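Local atomic coordinates of putative HpcE protein (Mycolicibacterium smegmatis, PDB entry 6V77), a protein that belongs to the fumarylacetoacetate hydrolase (FAH) family and binds a zinc ion through carboxylate side chains. Residues Trp120-Val125 with Leu261-Thr266; Val126-Gly131 with Val229-Gly234; Val149-Ser154 with Gly269-Arg274. One frame throughout, in Å; residues are numbered along the deposited sequence.

Interaction 1 of 3, residues Trp120-Val125 with Leu261-Thr266; sequences WEVELV and LRTYIT. With ZN (zinc ion), chain L.
Strands 118-128 and 260-265 belong to different β-sheets, and residues 120-125 meet 261-266 where the sheets pack face to face. The short strand axes come within 7.4 Å, with their N-to-C directions 38° apart. Side chains meet largely through hydrocarbon. At one end Trp-120 offers its CB, 3.9 Å from CD2 of Leu-261; its CG occupies the crowded position between backbone N and carbonyl carbon (chi1 55°), and the indole lies beside Arg-253 and Leu-255. In the middle, Val-122 and Thr-263 point at each other and slide past in opposite directions, CG2 of each being anti to its own backbone N. Their CG2 methyls are pressed to 3.4 Å, closer than two methyls normally sit. At the far end Ile-265 extends CD1 over the backbone of Leu-124, 3.7 Å from its CA, and the two side chains cross at about a right angle with Leu-124 CD1 touching the same methyl.

The polar chemistry lies on the other side of strand 118-128. Glu-121 and Glu-123 turn away from segment 261-266, and their extended chains bring OE1 of Glu-121 and OE2 of Glu-123 each to 2.2 Å from the zinc ion; Asp-152 and a water are also ligands. Gly-240 N holds Glu-123 OE1, and Arg-156 pairs with Glu-121 OE2, so both carboxylates are fixed at their second oxygen. Thr-263 OG1, beside the apolar seam, has its polar partner in Gln-151.

Alternation along one strand thus separates a carboxylate metal site from a hydrocarbon interface, and the cation probably offsets the repulsion between the clustered acids.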
loop_
_atom_site.group_PDB
_atom_site.type_symbol
_atom_site.label_atom_id
_atom_site.label_comp_id
_atom_site.label_asym_id
_atom_site.label_seq_id
_atom_site.Cartn_x
_atom_site.Cartn_y
_atom_site.Cartn_z
ATOM N N TRP B 120 1.318 21.500 1.492
ATOM C CA TRP B 120 2.470 20.967 2.216
ATOM C C TRP B 120 2.041 20.408 3.568
ATOM O O TRP B 120 1.081 20.891 4.177
ATOM C CB TRP B 120 3.511 22.073 2.441
ATOM C CG TRP B 120 2.921 23.283 3.152
ATOM C CD1 TRP B 120 2.839 23.480 4.504
ATOM C CD2 TRP B 120 2.303 24.428 2.543
ATOM N NE1 TRP B 120 2.228 24.678 4.769
ATOM C CE2 TRP B 120 1.881 25.276 3.585
ATOM C CE3 TRP B 120 2.071 24.816 1.218
ATOM C CZ2 TRP B 120 1.248 26.486 3.351
ATOM C CZ3 TRP B 120 1.437 26.033 0.985
ATOM C CH2 TRP B 120 1.037 26.854 2.046
ATOM N N GLU B 121 2.803 19.410 4.061
ATOM C CA GLU B 121 2.540 18.781 5.367
ATOM C C GLU B 121 3.855 18.159 5.863
ATOM O O GLU B 121 4.166 17.027 5.484
ATOM C CB GLU B 121 1.448 17.704 5.262
ATOM C CG GLU B 121 0.043 18.170 4.808
ATOM C CD GLU B 121 -1.071 17.179 5.140
ATOM O OE1 GLU B 121 -0.751 16.014 5.447
ATOM O OE2 GLU B 121 -2.257 17.559 5.125
ATOM N N VAL B 122 4.607 18.866 6.718
ATOM C CA VAL B 122 5.797 18.239 7.308
ATOM C C VAL B 122 5.357 17.135 8.257
ATOM O O VAL B 122 4.388 17.295 9.010
ATOM C CB VAL B 122 6.693 19.256 8.048
ATOM C CG1 VAL B 122 5.933 20.023 9.136
ATOM C CG2 VAL B 122 7.903 18.547 8.691
ATOM N N GLU B 123 6.052 15.991 8.219
ATOM C CA GLU B 123 5.692 14.905 9.124
ATOM C C GLU B 123 6.925 14.167 9.616
ATOM O O GLU B 123 7.926 14.041 8.902
ATOM C CB GLU B 123 4.757 13.888 8.460
ATOM C CG GLU B 123 3.559 14.539 7.784
ATOM C CD GLU B 123 2.364 13.638 7.661
ATOM O OE1 GLU B 123 2.441 12.443 8.016
ATOM O OE2 GLU B 123 1.334 14.160 7.223
ATOM N N LEU B 124 6.832 13.668 10.849
ATOM C CA LEU B 124 7.776 12.666 11.322
ATOM C C LEU B 124 7.451 11.340 10.651
ATOM O O LEU B 124 6.291 10.910 10.643
ATOM C CB LEU B 124 7.693 12.516 12.840
ATOM C CG LEU B 124 8.566 11.399 13.428
ATOM C CD1 LEU B 124 10.021 11.771 13.303
ATOM C CD2 LEU B 124 8.204 11.174 14.893
ATOM N N VAL B 125 8.461 10.712 10.057
ATOM C CA VAL B 125 8.324 9.406 9.416
ATOM C C VAL B 125 8.992 8.374 10.309
ATOM O O VAL B 125 10.100 8.603 10.806
ATOM C CB VAL B 125 8.948 9.411 8.008
ATOM C CG1 VAL B 125 8.887 8.016 7.387
ATOM C CG2 VAL B 125 8.205 10.386 7.113
ATOM N N LEU B 261 10.285 24.858 -0.790
ATOM C CA LEU B 261 9.709 24.368 0.450
ATOM C C LEU B 261 10.816 23.656 1.208
ATOM O O LEU B 261 11.299 22.606 0.764
ATOM C CB LEU B 261 8.546 23.420 0.170
ATOM C CG LEU B 261 7.911 22.692 1.358
ATOM C CD1 LEU B 261 7.133 23.676 2.208
ATOM C CD2 LEU B 261 7.002 21.572 0.850
ATOM N N ARG B 262 11.206 24.212 2.345
ATOM C CA ARG B 262 12.198 23.596 3.210
ATOM C C ARG B 262 11.463 22.894 4.346
ATOM O O ARG B 262 10.596 23.487 4.993
ATOM C CB ARG B 262 13.187 24.644 3.738
ATOM C CG ARG B 262 14.147 24.102 4.809
ATOM C CD ARG B 262 15.187 25.154 5.219
ATOM N NE ARG B 262 16.009 24.631 6.298
ATOM C CZ ARG B 262 15.721 24.768 7.591
ATOM N NH1 ARG B 262 14.648 25.450 7.974
ATOM N NH2 ARG B 262 16.520 24.236 8.502
ATOM N N THR B 263 11.795 21.626 4.573
ATOM C CA THR B 263 11.127 20.779 5.547
ATOM C C THR B 263 12.200 20.308 6.523
ATOM O O THR B 263 13.286 19.923 6.087
ATOM C CB THR B 263 10.467 19.580 4.844
ATOM O OG1 THR B 263 9.533 20.043 3.859
ATOM C CG2 THR B 263 9.750 18.652 5.827
ATOM N N TYR B 264 11.933 20.375 7.830
ATOM C CA TYR B 264 12.981 19.988 8.781
ATOM C C TYR B 264 12.408 19.343 10.033
ATOM O O TYR B 264 11.276 19.609 10.441
ATOM C CB TYR B 264 13.843 21.192 9.199
ATOM C CG TYR B 264 13.092 22.213 10.031
ATOM C CD1 TYR B 264 13.004 22.091 11.422
ATOM C CD2 TYR B 264 12.464 23.294 9.427
ATOM C CE1 TYR B 264 12.300 23.017 12.176
ATOM C CE2 TYR B 264 11.759 24.217 10.173
ATOM C CZ TYR B 264 11.685 24.073 11.551
ATOM O OH TYR B 264 10.984 25.002 12.285
ATOM N N ILE B 265 13.226 18.493 10.654
ATOM C CA ILE B 265 13.007 18.016 12.013
ATOM C C ILE B 265 14.323 18.255 12.740
ATOM O O ILE B 265 15.357 17.704 12.343
ATOM C CB ILE B 265 12.602 16.526 12.060
ATOM C CG1 ILE B 265 11.294 16.307 11.263
ATOM C CG2 ILE B 265 12.459 16.087 13.492
ATOM C CD1 ILE B 265 10.764 14.850 11.270
ATOM N N THR B 266 14.293 19.091 13.778
ATOM C CA THR B 266 15.533 19.619 14.343
ATOM C C THR B 266 16.330 18.492 14.980
ATOM O O THR B 266 15.794 17.707 15.767
ATOM C CB THR B 266 15.238 20.709 15.368
ATOM O OG1 THR B 266 14.405 21.712 14.754
ATOM C CG2 THR B 266 16.558 21.351 15.859
HETATM ZN ZN ZN L . -0.638 13.960 6.339
HETATM O O HOH W 1 -0.344 11.914 6.928
#

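Interaction 2 of 3, residues Val126-Gly131 with Val229-Gly234; sequences VVMGRG and VELYPG
Met-128, Leu-231 and Gly-131 lose the most surface where the end of strand 118-128 and the turn after it meet loop 229-234. Met-128 points at the loop and is bent at chi2 and chi3 (-58° and -64°), bringing CE to 3.9 Å from CD1 of Leu-231; the two side chains cross obliquely. Met-128 CB rests 3.4 Å from Tyr-232 O. The backbone of Met-128 makes the one hydrogen bond between the segments: Gly-234 N donates to Met-128 O at 2.8 Å, nearly straight at 170°, though the donor stands above the carbonyl plane. Gly-131 lies so close to the loop, with CA 3.1 Å from Leu-231 O, that a CB would clash with that oxygen and with Pro-233 CD. The proline ring lies alongside, its CG 3.9 Å from Gly-131 N. Gly-234 adopts a left-handed conformation in which a side chain would press on the preceding carbonyl.

Helix 218-226 covers the apolar pair, Ile-222 touching both Met-128 and Leu-231, and Phe-73 of strand 72-76 packs on Leu-231. Ser-102 of the second subunit bonds to Glu-230 N, so the loop joins the strand end to the dimer interface, just before strand 236-238, which pairs with strand 118-128.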
loop_
_atom_site.group_PDB
_atom_site.type_symbol
_atom_site.label_atom_id
_atom_site.label_comp_id
_atom_site.label_asym_id
_atom_site.label_seq_id
_atom_site.Cartn_x
_atom_site.Cartn_y
_atom_site.Cartn_z
ATOM N N VAL B 126 8.307 7.247 10.511
ATOM C CA VAL B 126 8.765 6.132 11.330
ATOM C C VAL B 126 8.961 4.930 10.417
ATOM O O VAL B 126 8.103 4.643 9.574
ATOM C CB VAL B 126 7.754 5.813 12.449
ATOM C CG1 VAL B 126 8.157 4.508 13.207
ATOM C CG2 VAL B 126 7.647 7.008 13.414
ATOM N N VAL B 127 10.092 4.236 10.568
ATOM C CA VAL B 127 10.381 3.030 9.790
ATOM C C VAL B 127 10.495 1.886 10.784
ATOM O O VAL B 127 11.253 1.988 11.749
ATOM C CB VAL B 127 11.679 3.162 8.970
ATOM C CG1 VAL B 127 11.957 1.880 8.186
ATOM C CG2 VAL B 127 11.604 4.349 8.026
ATOM N N MET B 128 9.742 0.811 10.554
ATOM C CA MET B 128 9.719 -0.305 11.486
ATOM C C MET B 128 10.981 -1.150 11.371
ATOM O O MET B 128 11.474 -1.406 10.269
ATOM C CB MET B 128 8.491 -1.182 11.219
ATOM C CG MET B 128 7.151 -0.435 11.335
ATOM S SD MET B 128 6.938 0.311 12.974
ATOM C CE MET B 128 6.894 -1.149 14.054
ATOM N N GLY B 129 11.466 -1.629 12.517
ATOM C CA GLY B 129 12.612 -2.529 12.559
ATOM C C GLY B 129 12.210 -3.938 12.972
ATOM O O GLY B 129 12.958 -4.899 12.770
ATOM N N ARG B 130 11.038 -4.062 13.583
ATOM C CA ARG B 130 10.465 -5.354 13.955
ATOM C C ARG B 130 8.974 -5.274 13.690
ATOM O O ARG B 130 8.374 -4.213 13.875
ATOM C CB ARG B 130 10.714 -5.665 15.420
ATOM C CG ARG B 130 10.195 -7.057 15.835
ATOM C CD ARG B 130 10.402 -7.283 17.321
ATOM N NE ARG B 130 9.636 -8.469 17.721
ATOM C CZ ARG B 130 9.551 -8.944 18.960
ATOM N NH1 ARG B 130 10.191 -8.349 19.963
ATOM N NH2 ARG B 130 8.812 -10.027 19.188
ATOM N N GLY B 131 8.378 -6.374 13.229
ATOM C CA GLY B 131 6.986 -6.387 12.854
ATOM C C GLY B 131 6.114 -7.107 13.868
ATOM O O GLY B 131 6.542 -7.470 14.967
ATOM N N VAL B 229 -3.732 -4.907 11.493
ATOM C CA VAL B 229 -2.813 -5.397 10.466
ATOM C C VAL B 229 -1.593 -6.038 11.129
ATOM O O VAL B 229 -1.316 -5.836 12.312
ATOM C CB VAL B 229 -2.352 -4.272 9.517
ATOM C CG1 VAL B 229 -3.560 -3.687 8.773
ATOM C CG2 VAL B 229 -1.595 -3.168 10.296
ATOM N N GLU B 230 -0.843 -6.810 10.341
ATOM C CA GLU B 230 0.509 -7.206 10.740
ATOM C C GLU B 230 1.484 -6.167 10.202
ATOM O O GLU B 230 1.636 -6.032 8.988
ATOM C CB GLU B 230 0.869 -8.594 10.214
ATOM C CG GLU B 230 2.288 -9.055 10.653
ATOM C CD GLU B 230 2.691 -10.378 10.015
ATOM O OE1 GLU B 230 1.859 -11.000 9.322
ATOM O OE2 GLU B 230 3.856 -10.791 10.195
ATOM N N LEU B 231 2.143 -5.431 11.096
ATOM C CA LEU B 231 3.236 -4.565 10.651
ATOM C C LEU B 231 4.432 -5.417 10.231
ATOM O O LEU B 231 4.671 -6.502 10.777
ATOM C CB LEU B 231 3.642 -3.597 11.760
ATOM C CG LEU B 231 2.545 -2.628 12.198
ATOM C CD1 LEU B 231 3.069 -1.689 13.259
ATOM C CD2 LEU B 231 2.089 -1.796 10.996
ATOM N N TYR B 232 5.165 -4.944 9.219
ATOM C CA TYR B 232 6.361 -5.636 8.768
ATOM C C TYR B 232 7.595 -4.782 9.017
ATOM O O TYR B 232 7.513 -3.555 8.994
ATOM C CB TYR B 232 6.336 -5.951 7.268
ATOM C CG TYR B 232 5.226 -6.848 6.837
ATOM C CD1 TYR B 232 5.190 -8.152 7.256
ATOM C CD2 TYR B 232 4.216 -6.379 5.987
ATOM C CE1 TYR B 232 4.177 -9.010 6.849
ATOM C CE2 TYR B 232 3.194 -7.233 5.567
ATOM C CZ TYR B 232 3.189 -8.546 6.017
ATOM O OH TYR B 232 2.194 -9.429 5.642
ATOM N N PRO B 233 8.755 -5.406 9.224
ATOM C CA PRO B 233 10.010 -4.646 9.191
ATOM C C PRO B 233 10.102 -3.880 7.879
ATOM O O PRO B 233 9.745 -4.397 6.815
ATOM C CB PRO B 233 11.087 -5.728 9.289
ATOM C CG PRO B 233 10.371 -6.916 9.926
ATOM C CD PRO B 233 8.971 -6.855 9.402
ATOM N N GLY B 234 10.558 -2.631 7.962
ATOM C CA GLY B 234 10.667 -1.792 6.788
ATOM C C GLY B 234 9.407 -1.031 6.407
ATOM O O GLY B 234 9.477 -0.160 5.523
#

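Interaction 3 of 3, residues Val149-Ser154 with Gly269-Arg274; sequences VGQDLS and GEFTQR. With ZN (zinc ion), chain L.
Beneath the zinc site, strand 144-155 of the large mixed sheet packs against strand 269-277 of the five-stranded sheet, a face-to-face layering of two β-sheets. The short strand axes approach to 7.6 Å with N-to-C directions 33° apart. Val-149 and Phe-271 carry most of the contact. Phe-271 has CG in the crowded position between backbone N and carbonyl carbon (chi1 55°), which swings the ring toward strand 144-155, edge first. Its CE2 reaches 3.7 Å from Val-149 O, the oxygen lying in the ring plane, and CG1 of Val-149 touches the same ring carbon at 3.8 Å. Gly-150 C and Gln-151 N also line this edge. The other methyl, Val-149 CG2, lies 3.5 Å from Gly-269 O. A CB on Gly-269 would be tight against that methyl. Gln-151 lays its CG 4.2 Å from Phe-271 CE1, while its amide serves two other strands: OE1 accepts from Glu-121 N and NE2 bonds to Thr-263 OG1. Loose contacts from Gln-151 and Leu-153 to Gln-273 OE1 close the far end, where Gln-273 NE2 is held by Val-108 O.

Asp-152 turns to the metal, CG anti to the backbone N (chi1 180°), with OD2 2.4 Å from zinc. Lys-99 pairs with its OD1, and Lys-171 bonds to OD2 and to Ser-154 OG, which donates to Asp-152 O at 2.9 Å.

The ring edge, with its slightly positive hydrogens, suits the carbonyl oxygen it faces, and the lysines and zinc would be expected to stabilise ionised Asp-152.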
loop_
_atom_site.group_PDB
_atom_site.type_symbol
_atom_site.label_atom_id
_atom_site.label_comp_id
_atom_site.label_asym_id
_atom_site.label_seq_id
_atom_site.Cartn_x
_atom_site.Cartn_y
_atom_site.Cartn_z
ATOM N N VAL B 149 12.612 12.427 8.055
ATOM C CA VAL B 149 11.783 13.582 7.722
ATOM C C VAL B 149 10.950 13.227 6.503
ATOM O O VAL B 149 11.450 12.595 5.565
ATOM C CB VAL B 149 12.641 14.830 7.429
ATOM C CG1 VAL B 149 11.744 16.075 7.254
ATOM C CG2 VAL B 149 13.728 15.080 8.505
ATOM N N GLY B 150 9.681 13.640 6.496
ATOM C CA GLY B 150 8.839 13.426 5.330
ATOM C C GLY B 150 7.961 14.627 5.029
ATOM O O GLY B 150 7.757 15.510 5.870
ATOM N N GLN B 151 7.448 14.639 3.797
ATOM C CA GLN B 151 6.382 15.537 3.368
ATOM C C GLN B 151 5.211 14.673 2.944
ATOM O O GLN B 151 5.402 13.699 2.214
ATOM C CB GLN B 151 6.813 16.407 2.194
ATOM C CG GLN B 151 7.402 17.761 2.601
ATOM C CD GLN B 151 6.359 18.725 3.143
ATOM O OE1 GLN B 151 5.182 18.658 2.782
ATOM N NE2 GLN B 151 6.797 19.650 4.008
ATOM N N ASP B 152 4.013 15.000 3.412
ATOM C CA ASP B 152 2.804 14.396 2.845
ATOM C C ASP B 152 2.168 15.425 1.914
ATOM O O ASP B 152 1.189 16.089 2.252
ATOM C CB ASP B 152 1.837 13.948 3.936
ATOM C CG ASP B 152 0.579 13.322 3.374
ATOM O OD1 ASP B 152 0.546 13.009 2.160
ATOM O OD2 ASP B 152 -0.385 13.115 4.129
ATOM N N LEU B 153 2.751 15.566 0.721
ATOM C CA LEU B 153 2.218 16.524 -0.241
ATOM C C LEU B 153 0.850 16.043 -0.695
ATOM O O LEU B 153 0.640 14.846 -0.890
ATOM C CB LEU B 153 3.161 16.678 -1.432
ATOM C CG LEU B 153 4.530 17.228 -1.026
ATOM C CD1 LEU B 153 5.533 17.116 -2.162
ATOM C CD2 LEU B 153 4.347 18.694 -0.649
ATOM N N SER B 154 -0.081 16.979 -0.854
ATOM C CA SER B 154 -1.497 16.639 -0.984
ATOM C C SER B 154 -2.143 17.528 -2.029
ATOM O O SER B 154 -2.158 18.750 -1.864
ATOM C CB SER B 154 -2.219 16.811 0.361
ATOM O OG SER B 154 -1.543 16.105 1.414
ATOM N N GLY B 269 16.980 15.990 10.504
ATOM C CA GLY B 269 17.335 16.240 9.119
ATOM C C GLY B 269 16.556 17.395 8.532
ATOM O O GLY B 269 15.646 17.957 9.150
ATOM N N GLU B 270 16.934 17.740 7.307
ATOM C CA GLU B 270 16.147 18.715 6.560
ATOM C C GLU B 270 16.314 18.469 5.070
ATOM O O GLU B 270 17.290 17.857 4.633
ATOM C CB GLU B 270 16.567 20.151 6.885
ATOM C CG GLU B 270 17.949 20.498 6.378
ATOM C CD GLU B 270 18.225 21.981 6.507
ATOM O OE1 GLU B 270 18.715 22.389 7.567
ATOM O OE2 GLU B 270 17.914 22.731 5.557
ATOM N N PHE B 271 15.375 19.005 4.286
ATOM C CA PHE B 271 15.562 19.056 2.846
ATOM C C PHE B 271 14.729 20.182 2.256
ATOM O O PHE B 271 13.736 20.617 2.839
ATOM C CB PHE B 271 15.234 17.712 2.169
ATOM C CG PHE B 271 13.844 17.147 2.443
ATOM C CD1 PHE B 271 12.744 17.532 1.680
ATOM C CD2 PHE B 271 13.679 16.110 3.372
ATOM C CE1 PHE B 271 11.478 16.964 1.892
ATOM C CE2 PHE B 271 12.442 15.538 3.602
ATOM C CZ PHE B 271 11.330 15.949 2.860
ATOM N N THR B 272 15.144 20.637 1.080
ATOM C CA THR B 272 14.441 21.712 0.393
ATOM C C THR B 272 14.085 21.269 -1.020
ATOM O O THR B 272 14.898 20.652 -1.714
ATOM C CB THR B 272 15.285 23.003 0.374
ATOM O OG1 THR B 272 15.558 23.420 1.719
ATOM C CG2 THR B 272 14.534 24.123 -0.342
ATOM N N GLN B 273 12.854 21.563 -1.433
ATOM C CA GLN B 273 12.346 21.159 -2.738
ATOM C C GLN B 273 11.752 22.361 -3.446
ATOM O O GLN B 273 11.097 23.192 -2.816
ATOM C CB GLN B 273 11.278 20.078 -2.607
ATOM C CG GLN B 273 11.787 18.861 -1.883
ATOM C CD GLN B 273 10.765 17.766 -1.876
ATOM O OE1 GLN B 273 9.740 17.878 -1.204
ATOM N NE2 GLN B 273 11.000 16.723 -2.676
ATOM N N ARG B 274 11.963 22.440 -4.762
ATOM C CA ARG B 274 11.379 23.492 -5.583
ATOM C C ARG B 274 10.248 22.915 -6.427
ATOM O O ARG B 274 10.371 21.818 -6.981
ATOM C CB ARG B 274 12.442 24.135 -6.481
HETATM ZN ZN ZN L . -0.638 13.960 6.339
HETATM O O HOH W 1 -0.344 11.914 6.928
#

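How the interactions relate
Interactions 1 and 3 are two parts of one buried interface, their centres about 5 Å apart: neighbouring strands 118-128 and 144-155 of the large sheet lie on neighbouring strands 260-265 and 269-277 of the smaller one. Together they supply all three protein ligands of the zinc ion and share its water, and a probable backbone hydrogen bond from Leu-261 to Gln-273 ties them. Aliphatic methyls dominate interaction 1, an aromatic edge interaction 3. Interaction 2, centred about 22 Å from both, continues along strand 118-128 to its end, where burial is partial, Gly-131 allows close backbone approach, a main-chain hydrogen bond replaces sheet-on-sheet packing, and the second subunit is within reach.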